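Local atomic coordinates of DUF1254 domain-containing protein (Vibrio parahaemolyticus, PDB entry 3U07), a protein that is of unknown function, pairs a DUF1254 with a DUF1214 region in one chain and is probably exported. Residues L111-M116 against V162-R167; M412-A417 against G424-P429. The protein carries 2 engineered substitutions. All blocks are in the same frame, centred on the assembly; numbering follows the deposited sequence.

Contact 1: L111-M116 against V162-R167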
loop_
_atom_site.group_PDB
_atom_site.type_symbol
_atom_site.label_atom_id
_atom_site.label_comp_id
_atom_site.label_asym_id
_atom_site.label_seq_id
_atom_site.Cartn_x
_atom_site.Cartn_y
_atom_site.Cartn_z
ATOM N N LEU A 111 -9.217 -4.904 -4.398
ATOM C CA LEU A 111 -9.761 -3.599 -4.022
ATOM C C LEU A 111 -9.168 -3.416 -2.624
ATOM O O LEU A 111 -9.469 -4.176 -1.706
ATOM C CB LEU A 111 -11.289 -3.623 -3.963
ATOM C CG LEU A 111 -11.980 -2.411 -3.320
ATOM C CD1 LEU A 111 -11.544 -1.122 -4.009
ATOM C CD2 LEU A 111 -13.488 -2.589 -3.418
ATOM N N HIS A 112 -8.310 -2.416 -2.474
ATOM C CA HIS A 112 -7.632 -2.178 -1.206
ATOM C C HIS A 112 -7.930 -0.789 -0.644
ATOM O O HIS A 112 -7.704 0.215 -1.314
ATOM C CB HIS A 112 -6.127 -2.350 -1.439
ATOM C CG HIS A 112 -5.280 -2.050 -0.245
ATOM N ND1 HIS A 112 -4.020 -1.496 -0.353
ATOM C CD2 HIS A 112 -5.493 -2.239 1.078
ATOM C CE1 HIS A 112 -3.499 -1.355 0.850
ATOM N NE2 HIS A 112 -4.373 -1.798 1.738
ATOM N N THR A 113 -8.435 -0.735 0.587
ATOM C CA THR A 113 -8.744 0.543 1.215
ATOM C C THR A 113 -8.057 0.651 2.561
ATOM O O THR A 113 -7.894 -0.343 3.265
ATOM C CB THR A 113 -10.277 0.738 1.429
ATOM O OG1 THR A 113 -10.801 -0.362 2.184
ATOM C CG2 THR A 113 -11.009 0.826 0.089
HETATM N N MSE A 114 -7.651 1.868 2.910
HETATM C CA MSE A 114 -6.979 2.120 4.180
HETATM C C MSE A 114 -7.520 3.403 4.782
HETATM O O MSE A 114 -7.906 4.319 4.053
HETATM C CB MSE A 114 -5.465 2.245 3.963
HETATM C CG MSE A 114 -4.820 0.949 3.476
HETATM SE SE MSE A 114 -2.896 1.098 3.244
HETATM C CE MSE A 114 -2.973 2.035 1.560
ATOM N N ASP A 115 -7.561 3.472 6.106
ATOM C CA ASP A 115 -8.061 4.670 6.748
ATOM C C ASP A 115 -6.927 5.637 7.057
ATOM O O ASP A 115 -5.747 5.327 6.826
ATOM C CB ASP A 115 -8.855 4.335 8.021
ATOM C CG ASP A 115 -8.030 3.630 9.087
ATOM O OD1 ASP A 115 -6.823 3.927 9.233
ATOM O OD2 ASP A 115 -8.610 2.784 9.806
HETATM N N MSE A 116 -7.296 6.809 7.569
HETATM C CA MSE A 116 -6.337 7.860 7.890
HETATM C C MSE A 116 -5.410 7.564 9.069
HETATM O O MSE A 116 -4.600 8.406 9.450
HETATM C CB MSE A 116 -7.090 9.173 8.122
HETATM C CG MSE A 116 -7.837 9.651 6.884
HETATM SE SE MSE A 116 -6.630 10.020 5.401
HETATM C CE MSE A 116 -5.964 11.686 6.101
ATOM N N VAL A 162 -11.121 7.724 3.310
ATOM C CA VAL A 162 -10.396 6.467 3.192
ATOM C C VAL A 162 -9.741 6.387 1.819
ATOM O O VAL A 162 -10.364 6.697 0.798
ATOM C CB VAL A 162 -11.328 5.230 3.417
ATOM C CG1 VAL A 162 -12.432 5.571 4.408
ATOM C CG2 VAL A 162 -11.906 4.761 2.121
ATOM N N LYS A 163 -8.475 5.993 1.793
ATOM C CA LYS A 163 -7.758 5.902 0.528
ATOM C C LYS A 163 -8.105 4.595 -0.173
ATOM O O LYS A 163 -8.056 3.523 0.426
ATOM C CB LYS A 163 -6.250 6.015 0.777
ATOM C CG LYS A 163 -5.374 5.917 -0.480
ATOM C CD LYS A 163 -3.952 6.388 -0.182
ATOM C CE LYS A 163 -2.955 5.950 -1.253
ATOM N NZ LYS A 163 -3.490 6.052 -2.642
ATOM N N LEU A 164 -8.474 4.693 -1.447
ATOM C CA LEU A 164 -8.841 3.520 -2.225
ATOM C C LEU A 164 -7.865 3.263 -3.362
ATOM O O LEU A 164 -7.470 4.187 -4.072
ATOM C CB LEU A 164 -10.251 3.693 -2.801
ATOM C CG LEU A 164 -10.822 2.584 -3.695
ATOM C CD1 LEU A 164 -12.337 2.736 -3.789
ATOM C CD2 LEU A 164 -10.194 2.640 -5.087
HETATM N N MSE A 165 -7.485 1.999 -3.525
HETATM C CA MSE A 165 -6.579 1.587 -4.594
HETATM C C MSE A 165 -7.052 0.257 -5.157
HETATM O O MSE A 165 -7.267 -0.699 -4.415
HETATM C CB MSE A 165 -5.147 1.424 -4.066
HETATM C CG MSE A 165 -4.197 0.699 -5.025
HETATM SE SE MSE A 165 -3.428 1.780 -6.448
HETATM C CE MSE A 165 -1.988 0.582 -6.947
ATOM N N GLY A 166 -7.230 0.209 -6.472
ATOM C CA GLY A 166 -7.648 -1.019 -7.118
ATOM C C GLY A 166 -6.553 -1.453 -8.076
ATOM O O GLY A 166 -5.952 -0.622 -8.756
ATOM N N ARG A 167 -6.271 -2.750 -8.113
ATOM C CA ARG A 167 -5.245 -3.280 -9.008
ATOM C C ARG A 167 -5.819 -4.447 -9.793
ATOM O O ARG A 167 -6.428 -5.350 -9.219
ATOM C CB ARG A 167 -4.025 -3.779 -8.227
ATOM C CG ARG A 167 -3.317 -2.735 -7.386
ATOM C CD ARG A 167 -2.154 -3.364 -6.635
ATOM N NE ARG A 167 -1.570 -2.455 -5.653
ATOM C CZ ARG A 167 -0.426 -2.678 -5.010
ATOM N NH1 ARG A 167 0.268 -3.786 -5.247
ATOM N NH2 ARG A 167 0.022 -1.795 -4.127
HETATM O O HOH W 1 -2.558 -1.047 -2.951
#
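His112 and Met165 face each other as an antiparallel hydrogen-bonded pair, each backbone N giving to the other's O: His112 N to Met165 O at 2.8 Å and Met165 N to His112 O at 2.8 Å. The same reciprocal pairing recurs two residues on, with Met114 N to Lys163 O at 3.0 Å and Lys163 N to Met114 O at 2.9 Å. Between these rungs Thr113 CA comes within 3.2 Å of Lys163 O as a CA-H...O contact, so this carbonyl receives both an N-H and a C-H. The two short strand axes run at 162°, nearly antiparallel.

On one face of the pair Leu111, Thr113 and Leu164 meet through carbon atoms. A chi2 of 55° sets Leu111 CD1 where it meets Leu164 CG at 3.8 Å, the two side chains crossing obliquely. Thr113 CG2, anti to its own carbonyl carbon, rests against Leu164 CB at 4.1 Å, while Thr113 OG1 bonds to Asn121 OD1. Val98 of strand 96-100 touches both leucines, which brings a second sheet against this face.

The opposite face carries His112, Met114, Lys163 and Met165. A water lies in the ring plane at the edge of His112, 3.0 Å from ND1, and accepts a weak bond from Arg167 NH2. His112 NE2 is bonded to Thr120 OG1, so partners at both ring nitrogens restrict rotation of the imidazole. On the same face, Lys163 forms a cation-pi contact with Trp307, a residue that Met114 also touches.

Strand 120-125 extends the pairing beyond 111-115, and strand 82-90 beyond 162-167. This pair is therefore the centre of a four-stranded antiparallel sheet in the DUF1254 region, with strands in the order 1-4-2-3.

Contact 2: M412-A417 against G424-P429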
loop_
_atom_site.group_PDB
_atom_site.type_symbol
_atom_site.label_atom_id
_atom_site.label_comp_id
_atom_site.label_asym_id
_atom_site.label_seq_id
_atom_site.Cartn_x
_atom_site.Cartn_y
_atom_site.Cartn_z
HETATM N N MSE A 412 11.328 -8.706 -6.329
HETATM C CA MSE A 412 10.512 -9.904 -6.458
HETATM C C MSE A 412 9.215 -9.662 -5.679
HETATM O O MSE A 412 9.237 -9.189 -4.540
HETATM C CB MSE A 412 11.246 -11.127 -5.904
HETATM C CG MSE A 412 10.573 -12.452 -6.252
HETATM SE SE MSE A 412 11.681 -14.008 -5.866
HETATM C CE MSE A 412 13.307 -13.371 -6.666
ATOM N N ARG A 413 8.085 -9.963 -6.307
ATOM C CA ARG A 413 6.793 -9.765 -5.661
ATOM C C ARG A 413 6.065 -11.088 -5.455
ATOM O O ARG A 413 6.100 -11.975 -6.311
ATOM C CB ARG A 413 5.944 -8.793 -6.489
ATOM C CG ARG A 413 6.524 -7.381 -6.523
ATOM C CD ARG A 413 5.628 -6.410 -7.266
ATOM N NE ARG A 413 6.067 -5.025 -7.083
ATOM C CZ ARG A 413 6.930 -4.393 -7.873
ATOM N NH1 ARG A 413 7.459 -5.013 -8.918
ATOM N NH2 ARG A 413 7.270 -3.138 -7.613
ATOM N N PHE A 414 5.421 -11.220 -4.301
ATOM C CA PHE A 414 4.698 -12.440 -3.961
ATOM C C PHE A 414 3.251 -12.109 -3.596
ATOM O O PHE A 414 2.988 -11.325 -2.683
ATOM C CB PHE A 414 5.373 -13.144 -2.779
ATOM C CG PHE A 414 6.870 -13.263 -2.904
ATOM C CD1 PHE A 414 7.693 -12.171 -2.641
ATOM C CD2 PHE A 414 7.460 -14.475 -3.265
ATOM C CE1 PHE A 414 9.082 -12.280 -2.733
ATOM C CE2 PHE A 414 8.852 -14.600 -3.361
ATOM C CZ PHE A 414 9.664 -13.501 -3.093
ATOM N N TYR A 415 2.319 -12.716 -4.319
ATOM C CA TYR A 415 0.896 -12.497 -4.090
ATOM C C TYR A 415 0.292 -13.769 -3.510
ATOM O O TYR A 415 0.231 -14.795 -4.184
ATOM C CB TYR A 415 0.228 -12.143 -5.413
ATOM C CG TYR A 415 0.795 -10.892 -6.040
ATOM C CD1 TYR A 415 0.263 -9.634 -5.745
ATOM C CD2 TYR A 415 1.889 -10.958 -6.895
ATOM C CE1 TYR A 415 0.810 -8.474 -6.291
ATOM C CE2 TYR A 415 2.445 -9.806 -7.441
ATOM C CZ TYR A 415 1.905 -8.570 -7.137
ATOM O OH TYR A 415 2.463 -7.434 -7.672
ATOM N N GLY A 416 -0.144 -13.695 -2.257
ATOM C CA GLY A 416 -0.720 -14.853 -1.601
ATOM C C GLY A 416 0.387 -15.696 -0.994
ATOM O O GLY A 416 0.303 -16.926 -0.954
ATOM N N ALA A 417 1.426 -15.018 -0.513
ATOM C CA ALA A 417 2.586 -15.666 0.089
ATOM C C ALA A 417 2.280 -16.348 1.415
ATOM O O ALA A 417 1.357 -15.949 2.124
ATOM C CB ALA A 417 3.689 -14.643 0.292
ATOM N N GLY A 424 9.509 -12.370 6.621
ATOM C CA GLY A 424 10.850 -11.928 6.288
ATOM C C GLY A 424 11.845 -13.077 6.358
ATOM O O GLY A 424 13.008 -12.919 5.998
ATOM N N GLU A 425 11.390 -14.239 6.820
ATOM C CA GLU A 425 12.260 -15.407 6.929
ATOM C C GLU A 425 12.787 -15.811 5.550
ATOM O O GLU A 425 13.996 -15.848 5.326
ATOM C CB GLU A 425 11.497 -16.570 7.572
ATOM C CG GLU A 425 12.349 -17.790 7.886
ATOM C CD GLU A 425 11.584 -18.855 8.653
ATOM O OE1 GLU A 425 10.441 -19.166 8.258
ATOM O OE2 GLU A 425 12.125 -19.389 9.644
ATOM N N TYR A 426 11.876 -16.102 4.627
ATOM C CA TYR A 426 12.260 -16.492 3.273
ATOM C C TYR A 426 13.213 -15.464 2.674
ATOM O O TYR A 426 12.966 -14.261 2.746
ATOM C CB TYR A 426 11.020 -16.601 2.387
ATOM C CG TYR A 426 11.317 -16.824 0.918
ATOM C CD1 TYR A 426 11.529 -18.108 0.411
ATOM C CD2 TYR A 426 11.349 -15.752 0.029
ATOM C CE1 TYR A 426 11.757 -18.316 -0.949
ATOM C CE2 TYR A 426 11.577 -15.949 -1.329
ATOM C CZ TYR A 426 11.776 -17.231 -1.811
ATOM O OH TYR A 426 11.962 -17.430 -3.159
ATOM N N GLN A 427 14.298 -15.941 2.075
ATOM C CA GLN A 427 15.279 -15.057 1.462
ATOM C C GLN A 427 15.159 -15.102 -0.054
ATOM O O GLN A 427 14.920 -16.154 -0.639
ATOM C CB GLN A 427 16.695 -15.464 1.881
ATOM C CG GLN A 427 16.942 -15.395 3.380
ATOM C CD GLN A 427 16.847 -13.981 3.917
ATOM O OE1 GLN A 427 17.694 -13.136 3.624
ATOM N NE2 GLN A 427 15.807 -13.711 4.701
HETATM N N MSE A 428 15.323 -13.954 -0.692
HETATM C CA MSE A 428 15.233 -13.895 -2.137
HETATM C C MSE A 428 16.333 -14.733 -2.780
HETATM O O MSE A 428 17.478 -14.708 -2.333
HETATM C CB MSE A 428 15.364 -12.458 -2.611
HETATM C CG MSE A 428 15.029 -12.299 -4.070
HETATM SE SE MSE A 428 15.074 -10.479 -4.607
HETATM C CE MSE A 428 15.436 -10.758 -6.491
ATOM N N PRO A 429 15.998 -15.496 -3.832
ATOM C CA PRO A 429 17.034 -16.308 -4.477
ATOM C C PRO A 429 18.196 -15.395 -4.877
ATOM O O PRO A 429 17.994 -14.232 -5.227
ATOM C CB PRO A 429 16.300 -16.910 -5.675
ATOM C CG PRO A 429 14.899 -17.087 -5.138
ATOM C CD PRO A 429 14.671 -15.770 -4.413
#
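Tyr426, whose ring meets Phe414, sits in a loop braced by its neighbours: Gln427 NE2 donates to Glu425 O at 2.9 Å. The N-H...O angle of 176° makes this bond almost straight, and the acceptor lies in the amide plane of Gln427, although the donor stands above the carbonyl plane of Glu425. This bond folds the Gln427 side chain back over its own loop, while Tyr426 and Met428 meet the strand.

The aromatic pair touches through Phe414 CZ and Tyr426 CE2 at 3.6 Å. The centroids of the Phe414 and Tyr426 rings are 5.5 Å apart and their planes differ by 81°, an oblique meeting. Ile421 of helix 419-423 touches both rings.

Next to it, Met412, a selenomethionine, reaches out from the strand. Its chi3 of -47° bends CE round to Met428 CG at 3.3 Å and Met428 CE at 3.4 Å, both closer than usual for carbon pairs, so the packing is tight at this methyl. Met412 CE also meets Pro429 CD at 3.6 Å, the two side chains crossing at about a right angle. Arg317 of strand 315-319 touches Met428 from outside.

The direct contact between the segments is thus by apolar packing alone, while a hydrogen bond from Arg317 to Tyr426 O adds a polar tie from the next strand, and the Gln427 bond shapes the loop.

How the contacts relate
From the N terminus, contact 1 comes first: strand 109-115 pairs with strand 161-169 and closes a loop of 45 residues that includes strands 120-125, 134-140 and 153-157. Contact 2 follows in series, neither nested nor crossed, and closes only six residues, mostly helix 419-423, against the end of strand 408-417. The centres of contact 1 and contact 2 lie about 23 Å apart. The nearest atoms of contact 1 and contact 2 are about 5 Å apart, without touching. Asn79 links the two neighbourhoods, since Arg167, Arg413 and Tyr415 all touch it. Both 161-169 and 408-417 are inner strands of four-stranded antiparallel sheets ordered 1-4-2-3, consistent with the common clan of DUF1254 and DUF1214.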